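Local coordinates for S-layer domain-containing protein (Ruminiclostridium thermocellum ATCC 27405, PDB 4QVS) that is of unknown function but belongs to the concanavalin A-like lectin/glucanase superfamily, so may bind carbohydrate, and forms a sodium-binding two-subunit assembly, at residues T5-M10 with D62-T67; Y9-A14 with D56-P61; I87-D92 with N97-L102. One frame throughout, in Å; residues are numbered along the deposited sequence.

Interaction 1 of 3, residues T5-M10 with D62-T67; sequences TGAWYM and DGIAGT. With NA (sodium ion), chain C.
Ile-64 reaches across to Ala-7 and Tyr-9 with a single methyl group, a useful example of one branch of a side chain carrying a whole contact. At CB the side chain forks. CG2 turns off toward Phe-90 of strand 85-91, while CG1, anti to the backbone N (chi1 -165°), leads on in an extended chain to CD1. This tip methyl lies 3.7 Å from Ala-7 CB. It also approaches the tyrosine at the edge of its ring, close to the ring plane, with Ile-64 CD1 3.8 Å from Tyr-9 CE2. The two longer side chains come from opposite directions, and the methyl sits beside CE2 and the hydroxyl oxygen alike. The hydroxyl finds its polar partner in Gly-30 O, to which Tyr-9 OH is hydrogen-bonded. Strand 7-9 is itself part of a sheet that crosses the dimer interface: its residues form an antiparallel ladder with a strand of the second subunit, and Ile-64 packs on Ile-206 of that subunit as well. Farther along the same segment, Met-10, a selenomethionine, lays its CG over one face of the Trp-8 ring, and Met-10 O binds the sodium ion at 2.3 Å.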
loop_
_atom_site.group_PDB
_atom_site.type_symbol
_atom_site.label_atom_id
_atom_site.label_comp_id
_atom_site.label_asym_id
_atom_site.label_seq_id
_atom_site.Cartn_x
_atom_site.Cartn_y
_atom_site.Cartn_z
ATOM N N THR A 5 -3.084 -32.950 1.013
ATOM C CA THR A 5 -4.389 -32.290 1.146
ATOM C C THR A 5 -4.311 -30.995 0.338
ATOM O O THR A 5 -3.261 -30.679 -0.248
ATOM C CB THR A 5 -4.820 -32.016 2.603
ATOM O OG1 THR A 5 -3.830 -31.226 3.259
ATOM C CG2 THR A 5 -5.007 -33.315 3.374
ATOM N N GLY A 6 -5.419 -30.273 0.256
ATOM C CA GLY A 6 -5.450 -29.017 -0.486
ATOM C C GLY A 6 -5.675 -29.181 -1.976
ATOM O O GLY A 6 -5.824 -30.294 -2.490
ATOM N N ALA A 7 -5.694 -28.047 -2.661
ATOM C CA ALA A 7 -5.923 -27.992 -4.080
ATOM C C ALA A 7 -4.996 -27.022 -4.818
ATOM O O ALA A 7 -4.399 -26.097 -4.227
ATOM C CB ALA A 7 -7.358 -27.591 -4.318
ATOM N N TRP A 8 -4.934 -27.232 -6.128
ATOM C CA TRP A 8 -4.161 -26.402 -7.037
ATOM C C TRP A 8 -4.778 -26.363 -8.435
ATOM O O TRP A 8 -4.688 -27.325 -9.183
ATOM C CB TRP A 8 -2.718 -26.926 -7.110
ATOM C CG TRP A 8 -1.821 -26.123 -7.957
ATOM C CD1 TRP A 8 -2.068 -24.906 -8.496
ATOM C CD2 TRP A 8 -0.420 -26.414 -8.244
ATOM N NE1 TRP A 8 -0.916 -24.437 -9.161
ATOM C CE2 TRP A 8 0.085 -25.355 -9.020
ATOM C CE3 TRP A 8 0.424 -27.493 -7.951
ATOM C CZ2 TRP A 8 1.433 -25.320 -9.487
ATOM C CZ3 TRP A 8 1.764 -27.464 -8.426
ATOM C CH2 TRP A 8 2.239 -26.386 -9.182
ATOM N N TYR A 9 -5.356 -25.215 -8.791
ATOM C CA TYR A 9 -5.924 -24.984 -10.110
ATOM C C TYR A 9 -4.915 -24.182 -10.947
ATOM O O TYR A 9 -4.630 -23.020 -10.658
ATOM C CB TYR A 9 -7.275 -24.287 -10.008
ATOM C CG TYR A 9 -8.281 -25.193 -9.312
ATOM C CD1 TYR A 9 -8.869 -26.281 -9.998
ATOM C CD2 TYR A 9 -8.551 -25.049 -7.977
ATOM C CE1 TYR A 9 -9.725 -27.176 -9.367
ATOM C CE2 TYR A 9 -9.452 -25.922 -7.347
ATOM C CZ TYR A 9 -10.018 -26.980 -8.049
ATOM O OH TYR A 9 -10.883 -27.821 -7.386
HETATM N N MSE A 10 -4.396 -24.835 -11.978
HETATM C CA MSE A 10 -3.398 -24.240 -12.859
HETATM C C MSE A 10 -4.097 -23.637 -14.030
HETATM O O MSE A 10 -3.500 -22.886 -14.777
HETATM C CB MSE A 10 -2.443 -25.321 -13.347
HETATM C CG MSE A 10 -1.635 -25.923 -12.213
HETATM SE SE MSE A 10 -0.393 -27.194 -13.069
HETATM C CE MSE A 10 0.808 -25.750 -13.687
ATOM N N ASP A 62 -17.867 -27.700 -3.919
ATOM C CA ASP A 62 -18.332 -27.516 -2.549
ATOM C C ASP A 62 -17.364 -28.151 -1.572
ATOM O O ASP A 62 -16.812 -29.188 -1.865
ATOM C CB ASP A 62 -19.704 -28.221 -2.328
ATOM C CG ASP A 62 -20.806 -27.723 -3.261
ATOM O OD1 ASP A 62 -20.600 -26.747 -4.022
ATOM O OD2 ASP A 62 -21.914 -28.331 -3.235
ATOM N N GLY A 63 -17.194 -27.556 -0.401
ATOM C CA GLY A 63 -16.356 -28.116 0.665
ATOM C C GLY A 63 -14.854 -27.830 0.581
ATOM O O GLY A 63 -14.107 -28.080 1.503
ATOM N N ILE A 64 -14.415 -27.251 -0.499
ATOM C CA ILE A 64 -12.989 -27.111 -0.684
ATOM C C ILE A 64 -12.237 -26.435 0.472
ATOM O O ILE A 64 -11.132 -26.859 0.770
ATOM C CB ILE A 64 -12.664 -26.556 -2.084
ATOM C CG1 ILE A 64 -11.176 -26.790 -2.367
ATOM C CG2 ILE A 64 -13.123 -25.100 -2.249
ATOM C CD1 ILE A 64 -10.840 -26.571 -3.823
ATOM N N ALA A 65 -12.871 -25.484 1.179
ATOM C CA ALA A 65 -12.223 -24.781 2.310
ATOM C C ALA A 65 -12.878 -24.846 3.695
ATOM O O ALA A 65 -12.268 -24.387 4.664
ATOM C CB ALA A 65 -11.989 -23.317 1.952
ATOM N N GLY A 66 -14.057 -25.440 3.825
ATOM C CA GLY A 66 -14.769 -25.429 5.113
ATOM C C GLY A 66 -14.479 -26.518 6.132
ATOM O O GLY A 66 -15.261 -26.713 7.066
ATOM N N THR A 67 -13.362 -27.219 5.995
ATOM C CA THR A 67 -13.057 -28.283 6.941
ATOM C C THR A 67 -11.728 -28.054 7.645
ATOM O O THR A 67 -11.195 -28.959 8.262
ATOM C CB THR A 67 -13.049 -29.653 6.225
ATOM O OG1 THR A 67 -13.134 -30.698 7.201
ATOM C CG2 THR A 67 -11.804 -29.843 5.366
HETATM NA NA NA C . -1.799 -21.519 -15.493
HETATM O O HOH W 1 -0.550 -22.504 -14.245
#

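Interaction 2 of 3, residues Y9-A14 with D56-P61; sequences YMFDEA and DYVALP. With NA (sodium ion), chain C.
Tyr-9 sets its hydroxyl end against Pro-61 and its CD2-CE2 bond against Leu-60, both partners oblique to the ring, and here the two segments are packed most closely. Tyr-9 OH lies 3.4 Å from Pro-61 CD, a van der Waals contact, while its hydrogen bond goes to Gly-30 O. Lower on the same side chain, Tyr-9 CE2 is 3.8 Å from Leu-60 CD2, a methyl carried by a leucine whose CG is anti to its own carbonyl carbon (chi1 -66°). The packing slackens toward Phe-11, where Phe-11 CE1 comes no nearer than 4.2 Å to Val-58 CG1. That ring instead receives Tyr-9 CB, from its own segment, over one face, and it also packs on Val-49 and on Phe-204 of the second subunit. Strand 57-60 likewise pairs, antiparallel, with a strand of that subunit. Phe-11 has a left-handed backbone conformation (phi 49°, psi 40°), and the residues flanking it, Met-10 and Asp-12, belong to a more solvent-accessible, metal-binding side. There Asp-12 OD1 coordinates the sodium ion at 2.5 Å. The main-chain ligand from Met-10 is joined by others, among them Asn-45 O, Asn-47 O, a water and Asp-202 OD1 of the second subunit. A shell that includes a carboxylate from each chain implies that the cation probably offsets their mutual repulsion and ties the subunits together beside an otherwise apolar contact.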
loop_
_atom_site.group_PDB
_atom_site.type_symbol
_atom_site.label_atom_id
_atom_site.label_comp_id
_atom_site.label_asym_id
_atom_site.label_seq_id
_atom_site.Cartn_x
_atom_site.Cartn_y
_atom_site.Cartn_z
ATOM N N TYR A 9 -5.356 -25.215 -8.791
ATOM C CA TYR A 9 -5.924 -24.984 -10.110
ATOM C C TYR A 9 -4.915 -24.182 -10.947
ATOM O O TYR A 9 -4.630 -23.020 -10.658
ATOM C CB TYR A 9 -7.275 -24.287 -10.008
ATOM C CG TYR A 9 -8.281 -25.193 -9.312
ATOM C CD1 TYR A 9 -8.869 -26.281 -9.998
ATOM C CD2 TYR A 9 -8.551 -25.049 -7.977
ATOM C CE1 TYR A 9 -9.725 -27.176 -9.367
ATOM C CE2 TYR A 9 -9.452 -25.922 -7.347
ATOM C CZ TYR A 9 -10.018 -26.980 -8.049
ATOM O OH TYR A 9 -10.883 -27.821 -7.386
HETATM N N MSE A 10 -4.396 -24.835 -11.978
HETATM C CA MSE A 10 -3.398 -24.240 -12.859
HETATM C C MSE A 10 -4.097 -23.637 -14.030
HETATM O O MSE A 10 -3.500 -22.886 -14.777
HETATM C CB MSE A 10 -2.443 -25.321 -13.347
HETATM C CG MSE A 10 -1.635 -25.923 -12.213
HETATM SE SE MSE A 10 -0.393 -27.194 -13.069
HETATM C CE MSE A 10 0.808 -25.750 -13.687
ATOM N N PHE A 11 -5.360 -24.013 -14.243
ATOM C CA PHE A 11 -6.156 -23.446 -15.319
ATOM C C PHE A 11 -5.467 -23.427 -16.695
ATOM O O PHE A 11 -5.621 -22.442 -17.444
ATOM C CB PHE A 11 -6.592 -22.016 -14.967
ATOM C CG PHE A 11 -7.429 -21.903 -13.724
ATOM C CD1 PHE A 11 -8.701 -22.514 -13.659
ATOM C CD2 PHE A 11 -7.026 -21.135 -12.657
ATOM C CE1 PHE A 11 -9.481 -22.375 -12.535
ATOM C CE2 PHE A 11 -7.826 -21.000 -11.517
ATOM C CZ PHE A 11 -9.058 -21.647 -11.460
ATOM N N ASP A 12 -4.729 -24.495 -17.030
ATOM C CA ASP A 12 -4.014 -24.572 -18.312
ATOM C C ASP A 12 -4.802 -25.200 -19.449
ATOM O O ASP A 12 -4.630 -24.809 -20.594
ATOM C CB ASP A 12 -2.688 -25.321 -18.149
ATOM C CG ASP A 12 -1.679 -24.528 -17.327
ATOM O OD1 ASP A 12 -1.813 -23.280 -17.261
ATOM O OD2 ASP A 12 -0.786 -25.143 -16.726
ATOM N N GLU A 13 -5.687 -26.141 -19.149
ATOM C CA GLU A 13 -6.379 -26.851 -20.199
ATOM C C GLU A 13 -7.577 -27.585 -19.639
ATOM O O GLU A 13 -7.460 -28.275 -18.633
ATOM C CB GLU A 13 -5.412 -27.872 -20.782
ATOM C CG GLU A 13 -5.880 -28.509 -22.070
ATOM C CD GLU A 13 -4.817 -29.427 -22.629
ATOM O OE1 GLU A 13 -4.397 -30.340 -21.888
ATOM O OE2 GLU A 13 -4.388 -29.237 -23.794
ATOM N N ALA A 14 -8.718 -27.443 -20.308
ATOM C CA ALA A 14 -9.962 -28.073 -19.883
ATOM C C ALA A 14 -9.802 -29.575 -19.850
ATOM O O ALA A 14 -9.031 -30.148 -20.630
ATOM C CB ALA A 14 -11.103 -27.698 -20.821
ATOM N N ASP A 56 -18.555 -13.055 -15.663
ATOM C CA ASP A 56 -17.690 -14.226 -15.640
ATOM C C ASP A 56 -17.194 -14.554 -14.258
ATOM O O ASP A 56 -16.859 -13.662 -13.489
ATOM C CB ASP A 56 -16.417 -13.962 -16.502
ATOM C CG ASP A 56 -16.723 -13.849 -17.952
ATOM O OD1 ASP A 56 -17.908 -14.044 -18.365
ATOM O OD2 ASP A 56 -15.778 -13.564 -18.697
ATOM N N TYR A 57 -17.041 -15.850 -13.978
ATOM C CA TYR A 57 -16.521 -16.316 -12.681
ATOM C C TYR A 57 -16.106 -17.775 -12.713
ATOM O O TYR A 57 -16.303 -18.460 -13.689
ATOM C CB TYR A 57 -17.591 -16.148 -11.574
ATOM C CG TYR A 57 -18.801 -17.016 -11.825
ATOM C CD1 TYR A 57 -19.752 -16.628 -12.736
ATOM C CD2 TYR A 57 -19.009 -18.210 -11.132
ATOM C CE1 TYR A 57 -20.881 -17.407 -12.971
ATOM C CE2 TYR A 57 -20.176 -18.998 -11.370
ATOM C CZ TYR A 57 -21.083 -18.569 -12.315
ATOM O OH TYR A 57 -22.232 -19.280 -12.667
ATOM N N VAL A 58 -15.619 -18.270 -11.590
ATOM C CA VAL A 58 -15.236 -19.640 -11.485
ATOM C C VAL A 58 -15.945 -20.236 -10.300
ATOM O O VAL A 58 -15.916 -19.658 -9.221
ATOM C CB VAL A 58 -13.702 -19.762 -11.259
ATOM C CG1 VAL A 58 -13.303 -21.217 -11.148
ATOM C CG2 VAL A 58 -12.965 -19.076 -12.414
ATOM N N ALA A 59 -16.560 -21.406 -10.507
ATOM C CA ALA A 59 -17.192 -22.120 -9.431
ATOM C C ALA A 59 -16.201 -23.171 -8.989
ATOM O O ALA A 59 -15.660 -23.915 -9.812
ATOM C CB ALA A 59 -18.508 -22.801 -9.874
ATOM N N LEU A 60 -15.955 -23.229 -7.687
ATOM C CA LEU A 60 -15.065 -24.224 -7.116
ATOM C C LEU A 60 -15.975 -25.295 -6.553
ATOM O O LEU A 60 -17.149 -25.037 -6.289
ATOM C CB LEU A 60 -14.226 -23.614 -6.004
ATOM C CG LEU A 60 -13.230 -22.533 -6.473
ATOM C CD1 LEU A 60 -12.636 -21.810 -5.287
ATOM C CD2 LEU A 60 -12.118 -23.160 -7.278
ATOM N N PRO A 61 -15.448 -26.491 -6.346
ATOM C CA PRO A 61 -16.374 -27.543 -5.814
ATOM C C PRO A 61 -16.669 -27.303 -4.343
ATOM O O PRO A 61 -15.833 -26.716 -3.615
ATOM C CB PRO A 61 -15.597 -28.850 -6.025
ATOM C CG PRO A 61 -14.154 -28.424 -6.207
ATOM C CD PRO A 61 -14.146 -27.025 -6.766
HETATM NA NA NA C . -1.799 -21.519 -15.493
HETATM O O HOH W 1 -0.550 -22.504 -14.245
#

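Interaction 3 of 3, residues I87-D92 with N97-L102; sequences IFDFFD and NKYMRL
Ile-87 and Phe-88 both face Leu-102, a classic beta bulge in the antiparallel hairpin of strands 85-91 and 99-104. Leu-102 O satisfies both bulge amides, taking a 2.8 Å bond from Ile-87 N and a longer one, 3.2 Å, from Phe-88 N. In return, Leu-102 N donates to Phe-88 O. Farther along, Phe-90 and Met-100, a selenomethionine, form a hydrogen-bonded pair whose two bonds are straighter: Phe-90 N meets Met-100 O at an N-H...O angle of 176°. Asp-92 N closes the series on Lys-98 O at 2.9 Å. The polar side chains look to other partners. Asp-89 OD2 is hydrogen-bonded to His-183 ND1 of the second subunit. Arg-101 forms salt bridges to Glu-122, which also takes Tyr-99 OH, and to Asp-190 of the second subunit. Asp-92, lying alongside Lys-98, has its carboxylate held in the turn by Gly-94 N and Ser-95 OG, while Lys-98 NZ stays 5.0 Å from Asp-92 OD2. On the sheet face bearing Phe-88, Phe-90 and Met-100, the contact is apolar: Leu-102 CB sits 3.6 Å from the centroid of the Phe-88 ring, 17° off its normal, in a CH-pi contact.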
loop_
_atom_site.group_PDB
_atom_site.type_symbol
_atom_site.label_atom_id
_atom_site.label_comp_id
_atom_site.label_asym_id
_atom_site.label_seq_id
_atom_site.Cartn_x
_atom_site.Cartn_y
_atom_site.Cartn_z
ATOM N N ILE A 87 -13.017 -11.072 -5.094
ATOM C CA ILE A 87 -11.964 -11.873 -5.677
ATOM C C ILE A 87 -12.293 -13.339 -5.427
ATOM O O ILE A 87 -12.229 -14.151 -6.347
ATOM C CB ILE A 87 -10.582 -11.503 -5.094
ATOM C CG1 ILE A 87 -10.227 -10.044 -5.437
ATOM C CG2 ILE A 87 -9.556 -12.444 -5.680
ATOM C CD1 ILE A 87 -8.942 -9.544 -4.810
ATOM N N PHE A 88 -12.572 -13.685 -4.170
ATOM C CA PHE A 88 -13.061 -15.025 -3.826
ATOM C C PHE A 88 -14.112 -14.949 -2.701
ATOM O O PHE A 88 -14.167 -13.985 -1.911
ATOM C CB PHE A 88 -11.966 -16.081 -3.532
ATOM C CG PHE A 88 -11.227 -15.897 -2.243
ATOM C CD1 PHE A 88 -11.848 -16.055 -1.016
ATOM C CD2 PHE A 88 -9.844 -15.643 -2.256
ATOM C CE1 PHE A 88 -11.164 -15.894 0.163
ATOM C CE2 PHE A 88 -9.157 -15.520 -1.082
ATOM C CZ PHE A 88 -9.798 -15.640 0.128
ATOM N N ASP A 89 -14.906 -15.991 -2.595
ATOM C CA ASP A 89 -15.985 -16.018 -1.586
ATOM C C ASP A 89 -16.307 -17.466 -1.343
ATOM O O ASP A 89 -16.519 -18.216 -2.270
ATOM C CB ASP A 89 -17.133 -15.162 -2.084
ATOM C CG ASP A 89 -18.366 -15.223 -1.225
ATOM O OD1 ASP A 89 -18.314 -15.493 -0.028
ATOM O OD2 ASP A 89 -19.408 -14.853 -1.769
ATOM N N PHE A 90 -16.178 -17.855 -0.079
ATOM C CA PHE A 90 -16.474 -19.166 0.389
ATOM C C PHE A 90 -17.514 -18.900 1.452
ATOM O O PHE A 90 -17.276 -18.178 2.428
ATOM C CB PHE A 90 -15.263 -19.884 0.964
ATOM C CG PHE A 90 -14.165 -20.110 -0.047
ATOM C CD1 PHE A 90 -14.172 -21.210 -0.876
ATOM C CD2 PHE A 90 -13.133 -19.191 -0.172
ATOM C CE1 PHE A 90 -13.146 -21.408 -1.807
ATOM C CE2 PHE A 90 -12.101 -19.384 -1.094
ATOM C CZ PHE A 90 -12.112 -20.487 -1.913
ATOM N N PHE A 91 -18.685 -19.484 1.256
ATOM C CA PHE A 91 -19.835 -19.160 2.103
ATOM C C PHE A 91 -20.709 -20.394 2.403
ATOM O O PHE A 91 -20.727 -21.344 1.651
ATOM C CB PHE A 91 -20.653 -18.064 1.384
ATOM C CG PHE A 91 -21.144 -18.452 -0.009
ATOM C CD1 PHE A 91 -20.314 -18.361 -1.113
ATOM C CD2 PHE A 91 -22.458 -18.878 -0.204
ATOM C CE1 PHE A 91 -20.752 -18.713 -2.368
ATOM C CE2 PHE A 91 -22.916 -19.245 -1.466
ATOM C CZ PHE A 91 -22.072 -19.157 -2.555
ATOM N N ASP A 92 -21.370 -20.360 3.550
ATOM C CA ASP A 92 -22.267 -21.419 4.027
ATOM C C ASP A 92 -23.366 -21.614 3.002
ATOM O O ASP A 92 -23.981 -20.637 2.582
ATOM C CB ASP A 92 -22.875 -20.971 5.378
ATOM C CG ASP A 92 -23.977 -21.915 5.916
ATOM O OD1 ASP A 92 -23.985 -23.103 5.604
ATOM O OD2 ASP A 92 -24.853 -21.457 6.661
ATOM N N ASN A 97 -25.107 -15.332 5.751
ATOM C CA ASN A 97 -24.398 -14.452 6.703
ATOM C C ASN A 97 -23.195 -15.088 7.418
ATOM O O ASN A 97 -22.717 -14.581 8.425
ATOM C CB ASN A 97 -25.432 -13.890 7.713
ATOM C CG ASN A 97 -26.065 -14.975 8.586
ATOM O OD1 ASN A 97 -26.159 -16.148 8.215
ATOM N ND2 ASN A 97 -26.490 -14.581 9.747
ATOM N N LYS A 98 -22.720 -16.197 6.846
ATOM C CA LYS A 98 -21.630 -17.003 7.339
ATOM C C LYS A 98 -20.713 -17.232 6.138
ATOM O O LYS A 98 -21.005 -18.052 5.253
ATOM C CB LYS A 98 -22.129 -18.337 7.871
ATOM C CG LYS A 98 -22.777 -18.281 9.248
ATOM C CD LYS A 98 -22.947 -19.700 9.808
ATOM C CE LYS A 98 -23.615 -19.731 11.169
ATOM N NZ LYS A 98 -25.026 -19.266 11.123
ATOM N N TYR A 99 -19.607 -16.506 6.097
ATOM C CA TYR A 99 -18.756 -16.567 4.919
ATOM C C TYR A 99 -17.410 -15.912 5.157
ATOM O O TYR A 99 -17.223 -15.263 6.188
ATOM C CB TYR A 99 -19.435 -15.804 3.760
ATOM C CG TYR A 99 -19.699 -14.296 3.976
ATOM C CD1 TYR A 99 -18.718 -13.327 3.679
ATOM C CD2 TYR A 99 -20.940 -13.845 4.411
ATOM C CE1 TYR A 99 -18.964 -11.975 3.861
ATOM C CE2 TYR A 99 -21.211 -12.509 4.588
ATOM C CZ TYR A 99 -20.221 -11.573 4.310
ATOM O OH TYR A 99 -20.517 -10.259 4.481
HETATM N N MSE A 100 -16.502 -16.097 4.189
HETATM C CA MSE A 100 -15.217 -15.391 4.189
HETATM C C MSE A 100 -15.028 -15.031 2.743
HETATM O O MSE A 100 -15.334 -15.811 1.853
HETATM C CB MSE A 100 -14.120 -16.104 4.959
HETATM C CG MSE A 100 -13.428 -17.178 4.150
HETATM SE SE MSE A 100 -12.511 -18.396 5.384
HETATM C CE MSE A 100 -11.830 -19.177 3.771
ATOM N N ARG A 101 -14.589 -13.798 2.510
ATOM C CA ARG A 101 -14.515 -13.238 1.191
ATOM C C ARG A 101 -13.314 -12.266 1.008
ATOM O O ARG A 101 -13.094 -11.404 1.845
ATOM C CB ARG A 101 -15.785 -12.456 1.052
ATOM C CG ARG A 101 -16.044 -11.825 -0.286
ATOM C CD ARG A 101 -17.495 -11.369 -0.358
ATOM N NE ARG A 101 -17.843 -10.348 0.653
ATOM C CZ ARG A 101 -18.958 -9.620 0.624
ATOM N NH1 ARG A 101 -19.848 -9.797 -0.333
ATOM N NH2 ARG A 101 -19.198 -8.702 1.570
ATOM N N LEU A 102 -12.586 -12.389 -0.085
ATOM C CA LEU A 102 -11.430 -11.491 -0.319
ATOM C C LEU A 102 -11.924 -10.564 -1.386
ATOM O O LEU A 102 -12.500 -11.020 -2.371
ATOM C CB LEU A 102 -10.176 -12.214 -0.802
ATOM C CG LEU A 102 -8.952 -11.301 -1.093
ATOM C CD1 LEU A 102 -8.325 -10.790 0.175
ATOM C CD2 LEU A 102 -7.917 -12.072 -1.874
#

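Interactions 1 and 2 start from the same piece of chain, sharing Tyr-9 and Met-10, with centres about 12 Å apart. Interaction 1 uses the edge of the Tyr-9 ring, interaction 2 meets the same ring obliquely through Leu-60 and Pro-61, and the sodium ion touches both. Interaction 3 lies farther off, its centre about 14 Å from that of interaction 1 and about 18 Å from that of interaction 2. Phe-90 joins it to both: Phe-90 CE1 is 3.5 Å from Leu-60 CD1 and 3.7 Å from Ile-64 CG2. All three contacts also touch the second subunit, but only interactions 1 and 2 include sodium ligands.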